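Local atomic coordinates of pyridine synthase TbtD (PDB entry 5WA4), a protein that probably catalyses the formal [4+2] aza-cycloaddition that builds the central pyridine ring during biosynthesis of the thiopeptide antibiotic thiomuracin. Residues 35-40 with 72-77. Sequence-based numbering, arbitrary orientation.
Sequences AAFAAQ and RPAIEH
Ala-36 and Ala-74 bring the two backbones to their nearest point, CA to CA 6.2 Å, where a type I beta turn from Ala-35 to Ala-38 meets the flank of a helix. The turn is closed by the hydrogen bond from Ala-38 N to Ala-35 O, 3.2 Å. Across the gap the meeting is purely apolar, with no hydrogen bond between the segments. The methyl of Ala-74 does the work on the helix side: its CB lies 3.7 Å from Ala-36 CB, two methyl carbons facing each other, and 3.9 Å from Phe-37 CD2. It reaches the phenyl ring at the edge, close to the ring plane, and does not sit over a face. Phe-37 CG stands between its own backbone N and carbonyl carbon (chi1 57°); the ring thus lies across the approach, the CD2 side of its edge presented to Ala-74 CB. Here the helix is kinked where Pro-73, lacking an amide hydrogen, gives no bond to the preceding turn; Glu-76 N to Arg-72 O and His-77 N to Pro-73 O carry the helical bonding past it. The interface is small, 139 Å² summed over both sides, and Phe-37 is its buried member. That ring also rests on Val-70 and Val-71, one turn earlier in the helix. Within the region related to lantibiotic dehydratase C-terminal domains, the contact joins the loop between helix 22-35 and strand 44-49 to the middle of helix 64-85, which follows strand 55-62 of the four-stranded antiparallel sheet.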
loop_
_atom_site.group_PDB
_atom_site.type_symbol
_atom_site.label_atom_id
_atom_site.label_comp_id
_atom_site.label_asym_id
_atom_site.label_seq_id
_atom_site.Cartn_x
_atom_site.Cartn_y
_atom_site.Cartn_z
ATOM N N ALA E 35 31.694 -41.131 13.901
ATOM C CA ALA E 35 32.842 -41.898 13.413
ATOM C C ALA E 35 32.612 -43.390 13.679
ATOM O O ALA E 35 33.014 -44.252 12.880
ATOM C CB ALA E 35 34.126 -41.422 14.067
ATOM N N ALA E 36 31.926 -43.668 14.791
ATOM C CA ALA E 36 31.638 -45.026 15.246
ATOM C C ALA E 36 30.826 -45.850 14.250
ATOM O O ALA E 36 30.840 -47.078 14.314
ATOM C CB ALA E 36 30.912 -44.977 16.570
ATOM N N PHE E 37 30.100 -45.188 13.354
ATOM C CA PHE E 37 29.369 -45.911 12.315
ATOM C C PHE E 37 29.607 -45.332 10.908
ATOM O O PHE E 37 28.775 -45.500 10.019
ATOM C CB PHE E 37 27.868 -45.932 12.633
ATOM C CG PHE E 37 27.252 -44.566 12.798
ATOM C CD1 PHE E 37 27.035 -43.735 11.692
ATOM C CD2 PHE E 37 26.829 -44.130 14.042
ATOM C CE1 PHE E 37 26.460 -42.484 11.836
ATOM C CE2 PHE E 37 26.243 -42.875 14.192
ATOM C CZ PHE E 37 26.057 -42.054 13.086
ATOM N N ALA E 38 30.746 -44.671 10.716
ATOM C CA ALA E 38 31.037 -43.941 9.471
ATOM C C ALA E 38 31.462 -44.809 8.271
ATOM O O ALA E 38 31.574 -44.308 7.159
ATOM C CB ALA E 38 32.111 -42.891 9.734
ATOM N N ALA E 39 31.736 -46.090 8.494
ATOM C CA ALA E 39 31.934 -47.008 7.379
ATOM C C ALA E 39 30.568 -47.442 6.849
ATOM O O ALA E 39 30.387 -47.659 5.646
ATOM C CB ALA E 39 32.753 -48.213 7.806
ATOM N N GLN E 40 29.604 -47.539 7.761
ATOM C CA GLN E 40 28.292 -48.097 7.464
ATOM C C GLN E 40 27.281 -47.016 7.059
ATOM O O GLN E 40 26.430 -47.235 6.179
ATOM C CB GLN E 40 27.770 -48.875 8.676
ATOM C CG GLN E 40 28.685 -50.006 9.160
ATOM C CD GLN E 40 29.932 -49.506 9.913
ATOM O OE1 GLN E 40 29.884 -48.498 10.630
ATOM N NE2 GLN E 40 31.049 -50.218 9.756
ATOM N N ARG E 72 21.920 -46.663 16.070
ATOM C CA ARG E 72 21.225 -46.328 17.326
ATOM C C ARG E 72 22.041 -46.665 18.577
ATOM O O ARG E 72 21.953 -45.933 19.568
ATOM C CB ARG E 72 19.859 -47.018 17.420
ATOM C CG ARG E 72 19.065 -46.666 18.690
ATOM C CD ARG E 72 17.863 -47.599 18.923
ATOM N NE ARG E 72 16.648 -47.194 18.197
ATOM C CZ ARG E 72 15.719 -46.357 18.666
ATOM N NH1 ARG E 72 15.844 -45.810 19.868
ATOM N NH2 ARG E 72 14.658 -46.058 17.927
ATOM N N PRO E 73 22.810 -47.780 18.557
ATOM C CA PRO E 73 23.700 -48.071 19.692
ATOM C C PRO E 73 24.848 -47.085 19.896
ATOM O O PRO E 73 25.121 -46.696 21.036
ATOM C CB PRO E 73 24.258 -49.453 19.342
ATOM C CG PRO E 73 23.188 -50.086 18.545
ATOM C CD PRO E 73 22.624 -48.980 17.715
ATOM N N ALA E 74 25.513 -46.699 18.811
ATOM C CA ALA E 74 26.658 -45.791 18.899
ATOM C C ALA E 74 26.224 -44.399 19.365
ATOM O O ALA E 74 27.034 -43.614 19.860
ATOM C CB ALA E 74 27.383 -45.708 17.546
ATOM N N ILE E 75 24.939 -44.102 19.197
ATOM C CA ILE E 75 24.368 -42.855 19.684
ATOM C C ILE E 75 24.105 -42.968 21.181
ATOM O O ILE E 75 24.588 -42.144 21.950
ATOM C CB ILE E 75 23.074 -42.485 18.907
ATOM C CG1 ILE E 75 23.446 -41.685 17.653
ATOM C CG2 ILE E 75 22.091 -41.688 19.768
ATOM C CD1 ILE E 75 22.391 -41.714 16.559
ATOM N N GLU E 76 23.376 -43.999 21.601
ATOM C CA GLU E 76 23.075 -44.163 23.020
ATOM C C GLU E 76 24.341 -44.397 23.854
ATOM O O GLU E 76 24.432 -43.944 24.994
ATOM C CB GLU E 76 22.087 -45.305 23.232
ATOM C CG GLU E 76 21.881 -45.690 24.699
ATOM C CD GLU E 76 21.654 -44.492 25.619
ATOM O OE1 GLU E 76 20.891 -43.582 25.226
ATOM O OE2 GLU E 76 22.253 -44.459 26.727
ATOM N N HIS E 77 25.336 -45.072 23.292
ATOM C CA HIS E 77 26.549 -45.307 24.065
ATOM C C HIS E 77 27.445 -44.062 24.131
ATOM O O HIS E 77 27.803 -43.610 25.223
ATOM C CB HIS E 77 27.339 -46.499 23.504
ATOM C CG HIS E 77 28.541 -46.868 24.323
ATOM N ND1 HIS E 77 28.468 -47.131 25.676
ATOM C CD2 HIS E 77 29.842 -47.023 23.979
ATOM C CE1 HIS E 77 29.675 -47.423 26.130
ATOM N NE2 HIS E 77 30.525 -47.369 25.121
#